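Macrophomate synthase intermolecular Diels-Alderase (Macrophoma commelinae, PDB 1IZC) is a hexameric fungal enzyme of the HpcH/HpaI aldolase and citrate lyase family, a barrel-fold protein modelled with magnesium and pyruvic acid. Local coordinates at residues F135-F149 / Y169-I181. The protein carries 1 engineered substitution. Residues are numbered along the deposited sequence; the frame is centred on the assembly and turned at random.
Sequences FVKEMYYGPIGRRSF and YNVATSNNHVCII
Tyr140 lies between Asn175 and the run from Val178 to Ile180, touching both along its length. At the root, CB sits 3.5 Å from Asn175 OD1; CG is near the same oxygen, and CD2 comes within 3.6 Å of it. Across the ring, CE1 touches Ile180 CD1, the methyl lying at the ring edge and pressing also, rather tightly, on Val136 CG2 (3.4 Å). CE2 packs near Val178 CB, and CZ sits beside Val178 O and Ile180 CG1. At the tip, OH donates to Val178 O over 2.7 Å, arriving from above the carbonyl plane, 57° out of it; Arg29 NH2 bonds the same oxygen. CG lies anti to the carbonyl carbon (chi1 -58°), which carries the ring across to the start of strand 179-184. That strand belongs to the eight-stranded parallel barrel of this TIM-barrel enzyme. Helix 129-139, ending just before Tyr140, packs outside it, and its last turn, 135-139, runs at 153° to strand segment 179-181. Met139 adds its bent end here, CE reaching Val178 CG1.

At the next residue, the Asn175 amide bonds the backbone of Tyr141 twice. OD1 takes Tyr141 N on an in-plane lone pair at 3.0 Å, while ND2 donates from above the carbonyl plane to Tyr141 O, which Gly145 N reaches from the opposite face. Ile144 CD1 rests against that amide. The Tyr141 ring has Val171 CG2 over one face and Arg147 CD over the other, both offset toward the rim, its OH lying over the centre of the Arg147 guanidinium. Water 1 joins Arg147 NH1 to Met139 O and Asn175 OD1; water 3 joins NH1 to Ser174 OG. Further out, Phe149 turns its edge to Tyr169 O, with CZ 3.3 Å from Tyr169 CB, and its backbone N bonds Asp211, a magnesium ligand, of the second subunit.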
loop_
_atom_site.group_PDB
_atom_site.type_symbol
_atom_site.label_atom_id
_atom_site.label_comp_id
_atom_site.label_asym_id
_atom_site.label_seq_id
_atom_site.Cartn_x
_atom_site.Cartn_y
_atom_site.Cartn_z
ATOM N N PHE A 135 -7.856 10.074 -28.946
ATOM C CA PHE A 135 -8.491 9.264 -27.910
ATOM C C PHE A 135 -9.354 8.187 -28.547
ATOM O O PHE A 135 -9.440 7.070 -28.047
ATOM C CB PHE A 135 -9.344 10.116 -26.952
ATOM C CG PHE A 135 -8.566 10.645 -25.778
ATOM C CD1 PHE A 135 -7.790 11.800 -25.902
ATOM C CD2 PHE A 135 -8.540 9.943 -24.578
ATOM C CE1 PHE A 135 -6.989 12.240 -24.846
ATOM C CE2 PHE A 135 -7.740 10.378 -23.510
ATOM C CZ PHE A 135 -6.967 11.518 -23.644
ATOM N N VAL A 136 -10.005 8.508 -29.658
ATOM C CA VAL A 136 -10.809 7.485 -30.307
ATOM C C VAL A 136 -9.902 6.302 -30.665
ATOM O O VAL A 136 -10.261 5.142 -30.441
ATOM C CB VAL A 136 -11.484 8.038 -31.568
ATOM C CG1 VAL A 136 -12.225 6.922 -32.316
ATOM C CG2 VAL A 136 -12.452 9.134 -31.175
ATOM N N LYS A 137 -8.713 6.589 -31.191
ATOM C CA LYS A 137 -7.789 5.516 -31.567
ATOM C C LYS A 137 -7.429 4.606 -30.398
ATOM O O LYS A 137 -7.356 3.386 -30.555
ATOM C CB LYS A 137 -6.487 6.089 -32.152
ATOM C CG LYS A 137 -6.641 6.828 -33.474
ATOM C CD LYS A 137 -5.301 7.435 -33.890
ATOM C CE LYS A 137 -5.436 8.323 -35.126
ATOM N NZ LYS A 137 -4.172 9.086 -35.378
ATOM N N GLU A 138 -7.210 5.194 -29.225
ATOM C CA GLU A 138 -6.821 4.409 -28.057
ATOM C C GLU A 138 -7.972 3.793 -27.269
ATOM O O GLU A 138 -7.769 2.841 -26.508
ATOM C CB GLU A 138 -5.989 5.274 -27.104
ATOM C CG GLU A 138 -4.663 5.759 -27.678
ATOM C CD GLU A 138 -3.775 4.611 -28.123
ATOM O OE1 GLU A 138 -3.634 3.634 -27.352
ATOM O OE2 GLU A 138 -3.217 4.685 -29.238
ATOM N N MET A 139 -9.173 4.326 -27.451
ATOM C CA MET A 139 -10.341 3.869 -26.702
ATOM C C MET A 139 -11.161 2.747 -27.299
ATOM O O MET A 139 -11.877 2.035 -26.590
ATOM C CB MET A 139 -11.277 5.045 -26.456
ATOM C CG MET A 139 -10.802 6.008 -25.388
ATOM S SD MET A 139 -11.894 7.426 -25.189
ATOM C CE MET A 139 -13.427 6.592 -24.611
ATOM N N TYR A 140 -11.075 2.587 -28.608
ATOM C CA TYR A 140 -11.882 1.578 -29.257
ATOM C C TYR A 140 -11.062 0.610 -30.071
ATOM O O TYR A 140 -10.030 0.975 -30.637
ATOM C CB TYR A 140 -12.931 2.254 -30.154
ATOM C CG TYR A 140 -13.850 3.202 -29.405
ATOM C CD1 TYR A 140 -13.546 4.560 -29.290
ATOM C CD2 TYR A 140 -15.006 2.729 -28.783
ATOM C CE1 TYR A 140 -14.375 5.429 -28.570
ATOM C CE2 TYR A 140 -15.836 3.584 -28.056
ATOM C CZ TYR A 140 -15.517 4.932 -27.954
ATOM O OH TYR A 140 -16.347 5.763 -27.225
ATOM N N TYR A 141 -11.527 -0.633 -30.115
ATOM C CA TYR A 141 -10.859 -1.670 -30.890
ATOM C C TYR A 141 -11.143 -1.470 -32.371
ATOM O O TYR A 141 -12.098 -0.792 -32.743
ATOM C CB TYR A 141 -11.394 -3.045 -30.494
ATOM C CG TYR A 141 -11.148 -3.400 -29.054
ATOM C CD1 TYR A 141 -9.862 -3.668 -28.601
ATOM C CD2 TYR A 141 -12.202 -3.481 -28.148
ATOM C CE1 TYR A 141 -9.626 -4.015 -27.278
ATOM C CE2 TYR A 141 -11.976 -3.826 -26.822
ATOM C CZ TYR A 141 -10.693 -4.092 -26.399
ATOM O OH TYR A 141 -10.480 -4.460 -25.098
ATOM N N GLY A 142 -10.299 -2.052 -33.209
ATOM C CA GLY A 142 -10.536 -1.967 -34.637
ATOM C C GLY A 142 -11.891 -2.610 -34.877
ATOM O O GLY A 142 -12.301 -3.497 -34.122
ATOM N N PRO A 143 -12.608 -2.221 -35.938
ATOM C CA PRO A 143 -12.252 -1.223 -36.950
ATOM C C PRO A 143 -12.374 0.249 -36.549
ATOM O O PRO A 143 -12.001 1.127 -37.317
ATOM C CB PRO A 143 -13.189 -1.572 -38.103
ATOM C CG PRO A 143 -14.434 -1.995 -37.374
ATOM C CD PRO A 143 -13.902 -2.860 -36.254
ATOM N N ILE A 144 -12.881 0.528 -35.355
ATOM C CA ILE A 144 -13.052 1.915 -34.937
ATOM C C ILE A 144 -11.735 2.583 -34.560
ATOM O O ILE A 144 -11.451 3.715 -34.980
ATOM C CB ILE A 144 -14.040 2.007 -33.755
ATOM C CG1 ILE A 144 -15.382 1.391 -34.171
ATOM C CG2 ILE A 144 -14.198 3.466 -33.316
ATOM C CD1 ILE A 144 -16.445 1.403 -33.081
ATOM N N GLY A 145 -10.925 1.884 -33.777
ATOM C CA GLY A 145 -9.652 2.436 -33.365
ATOM C C GLY A 145 -8.570 1.378 -33.390
ATOM O O GLY A 145 -8.611 0.460 -34.213
ATOM N N ARG A 146 -7.599 1.492 -32.491
ATOM C CA ARG A 146 -6.521 0.522 -32.429
ATOM C C ARG A 146 -6.198 0.158 -30.993
ATOM O O ARG A 146 -5.075 -0.229 -30.667
ATOM C CB ARG A 146 -5.276 1.054 -33.143
ATOM C CG ARG A 146 -4.789 2.405 -32.678
ATOM C CD ARG A 146 -3.814 2.982 -33.709
ATOM N NE ARG A 146 -3.360 4.321 -33.349
ATOM C CZ ARG A 146 -2.611 4.588 -32.285
ATOM N NH1 ARG A 146 -2.229 3.603 -31.482
ATOM N NH2 ARG A 146 -2.253 5.838 -32.019
ATOM N N ARG A 147 -7.203 0.281 -30.134
ATOM C CA ARG A 147 -7.032 -0.052 -28.725
ATOM C C ARG A 147 -6.447 -1.450 -28.598
ATOM O O ARG A 147 -6.841 -2.374 -29.310
ATOM C CB ARG A 147 -8.375 0.008 -27.992
ATOM C CG ARG A 147 -8.294 -0.465 -26.526
ATOM C CD ARG A 147 -9.655 -0.437 -25.848
ATOM N NE ARG A 147 -9.596 -1.035 -24.513
ATOM C CZ ARG A 147 -10.669 -1.340 -23.784
ATOM N NH1 ARG A 147 -11.879 -1.091 -24.256
ATOM N NH2 ARG A 147 -10.532 -1.924 -22.601
ATOM N N SER A 148 -5.501 -1.596 -27.676
ATOM C CA SER A 148 -4.862 -2.874 -27.432
ATOM C C SER A 148 -5.725 -3.736 -26.526
ATOM O O SER A 148 -6.245 -3.278 -25.506
ATOM C CB SER A 148 -3.492 -2.660 -26.789
ATOM O OG SER A 148 -2.862 -3.900 -26.543
ATOM N N PHE A 149 -5.849 -5.000 -26.897
ATOM C CA PHE A 149 -6.645 -5.958 -26.157
ATOM C C PHE A 149 -5.852 -6.560 -24.980
ATOM O O PHE A 149 -4.769 -7.113 -25.179
ATOM C CB PHE A 149 -7.072 -7.057 -27.127
ATOM C CG PHE A 149 -8.096 -7.981 -26.575
ATOM C CD1 PHE A 149 -9.446 -7.643 -26.615
ATOM C CD2 PHE A 149 -7.716 -9.182 -25.987
ATOM C CE1 PHE A 149 -10.415 -8.493 -26.071
ATOM C CE2 PHE A 149 -8.676 -10.038 -25.441
ATOM C CZ PHE A 149 -10.026 -9.689 -25.485
ATOM N N TYR A 169 -14.665 -12.076 -26.353
ATOM C CA TYR A 169 -13.625 -11.159 -25.939
ATOM C C TYR A 169 -14.168 -9.801 -25.536
ATOM O O TYR A 169 -13.417 -8.882 -25.210
ATOM C CB TYR A 169 -12.603 -11.060 -27.059
ATOM C CG TYR A 169 -12.104 -12.444 -27.397
ATOM C CD1 TYR A 169 -12.757 -13.232 -28.351
ATOM C CD2 TYR A 169 -11.060 -13.018 -26.670
ATOM C CE1 TYR A 169 -12.387 -14.565 -28.566
ATOM C CE2 TYR A 169 -10.684 -14.346 -26.871
ATOM C CZ TYR A 169 -11.352 -15.115 -27.817
ATOM O OH TYR A 169 -10.999 -16.438 -27.992
ATOM N N ASN A 170 -15.491 -9.696 -25.556
ATOM C CA ASN A 170 -16.179 -8.476 -25.174
ATOM C C ASN A 170 -15.759 -7.252 -25.978
ATOM O O ASN A 170 -15.789 -6.123 -25.498
ATOM C CB ASN A 170 -16.005 -8.251 -23.659
ATOM C CG ASN A 170 -17.102 -8.939 -22.848
ATOM O OD1 ASN A 170 -18.208 -8.424 -22.749
ATOM N ND2 ASN A 170 -16.802 -10.117 -22.288
ATOM N N VAL A 171 -15.365 -7.484 -27.222
ATOM C CA VAL A 171 -14.997 -6.385 -28.095
ATOM C C VAL A 171 -16.253 -5.576 -28.424
ATOM O O VAL A 171 -16.201 -4.355 -28.522
ATOM C CB VAL A 171 -14.367 -6.917 -29.406
ATOM C CG1 VAL A 171 -14.395 -5.839 -30.481
ATOM C CG2 VAL A 171 -12.935 -7.347 -29.137
ATOM N N ALA A 172 -17.383 -6.256 -28.593
ATOM C CA ALA A 172 -18.634 -5.570 -28.909
ATOM C C ALA A 172 -19.079 -4.759 -27.697
ATOM O O ALA A 172 -19.547 -3.624 -27.818
ATOM C CB ALA A 172 -19.722 -6.590 -29.291
ATOM N N THR A 173 -18.936 -5.359 -26.522
ATOM C CA THR A 173 -19.317 -4.684 -25.285
ATOM C C THR A 173 -18.582 -3.361 -25.200
ATOM O O THR A 173 -19.184 -2.297 -24.992
ATOM C CB THR A 173 -18.935 -5.535 -24.071
ATOM O OG1 THR A 173 -19.675 -6.754 -24.109
ATOM C CG2 THR A 173 -19.239 -4.783 -22.769
ATOM N N SER A 174 -17.269 -3.425 -25.372
ATOM C CA SER A 174 -16.452 -2.234 -25.291
ATOM C C SER A 174 -16.769 -1.191 -26.351
ATOM O O SER A 174 -16.923 -0.006 -26.053
ATOM C CB SER A 174 -14.977 -2.619 -25.367
ATOM O OG SER A 174 -14.618 -3.396 -24.226
ATOM N N ASN A 175 -16.884 -1.617 -27.599
ATOM C CA ASN A 175 -17.138 -0.634 -28.639
ATOM C C ASN A 175 -18.563 -0.067 -28.662
ATOM O O ASN A 175 -18.789 1.025 -29.196
ATOM C CB ASN A 175 -16.731 -1.215 -30.002
ATOM C CG ASN A 175 -15.206 -1.164 -30.236
ATOM O OD1 ASN A 175 -14.423 -0.832 -29.332
ATOM N ND2 ASN A 175 -14.785 -1.503 -31.454
ATOM N N ASN A 176 -19.511 -0.779 -28.058
ATOM C CA ASN A 176 -20.891 -0.317 -28.026
ATOM C C ASN A 176 -21.282 0.414 -26.740
ATOM O O ASN A 176 -22.223 1.197 -26.740
ATOM C CB ASN A 176 -21.866 -1.488 -28.203
ATOM C CG ASN A 176 -21.701 -2.194 -29.531
ATOM O OD1 ASN A 176 -21.350 -1.580 -30.531
ATOM N ND2 ASN A 176 -21.973 -3.489 -29.549
ATOM N N HIS A 177 -20.567 0.157 -25.650
ATOM C CA HIS A 177 -20.933 0.771 -24.368
ATOM C C HIS A 177 -20.159 2.020 -23.973
ATOM O O HIS A 177 -20.704 2.901 -23.299
ATOM C CB HIS A 177 -20.750 -0.238 -23.227
ATOM C CG HIS A 177 -21.773 -1.331 -23.195
ATOM N ND1 HIS A 177 -21.866 -2.222 -22.147
ATOM C CD2 HIS A 177 -22.739 -1.686 -24.077
ATOM C CE1 HIS A 177 -22.847 -3.076 -22.381
ATOM N NE2 HIS A 177 -23.394 -2.774 -23.545
ATOM N N VAL A 178 -18.891 2.074 -24.377
ATOM C CA VAL A 178 -17.984 3.156 -23.991
ATOM C C VAL A 178 -18.195 4.492 -24.693
ATOM O O VAL A 178 -18.362 4.544 -25.916
ATOM C CB VAL A 178 -16.520 2.697 -24.167
ATOM C CG1 VAL A 178 -15.560 3.835 -23.817
ATOM C CG2 VAL A 178 -16.251 1.481 -23.265
ATOM N N CYS A 179 -18.151 5.564 -23.903
ATOM C CA CYS A 179 -18.374 6.929 -24.394
ATOM C C CYS A 179 -17.184 7.870 -24.245
ATOM O O CYS A 179 -16.372 7.729 -23.316
ATOM C CB CYS A 179 -19.560 7.552 -23.657
ATOM S SG CYS A 179 -21.106 6.623 -23.790
ATOM N N ILE A 180 -17.102 8.835 -25.165
ATOM C CA ILE A 180 -16.053 9.851 -25.163
ATOM C C ILE A 180 -16.714 11.211 -24.931
ATOM O O ILE A 180 -17.673 11.583 -25.624
ATOM C CB ILE A 180 -15.268 9.908 -26.500
ATOM C CG1 ILE A 180 -14.592 8.582 -26.785
ATOM C CG2 ILE A 180 -14.184 10.969 -26.412
ATOM C CD1 ILE A 180 -13.637 8.638 -27.984
ATOM N N ILE A 181 -16.197 11.941 -23.946
ATOM C CA ILE A 181 -16.711 13.246 -23.568
ATOM C C ILE A 181 -15.605 14.306 -23.520
ATOM O O ILE A 181 -14.824 14.362 -22.564
ATOM C CB ILE A 181 -17.383 13.189 -22.166
ATOM C CG1 ILE A 181 -18.530 12.176 -22.177
ATOM C CG2 ILE A 181 -17.940 14.564 -21.766
ATOM C CD1 ILE A 181 -18.132 10.805 -21.644
HETATM O O HOH W 1 -13.573 -0.049 -26.257
HETATM O O HOH W 2 -12.691 -5.187 -23.782
HETATM O O HOH W 3 -13.909 -1.519 -22.443
#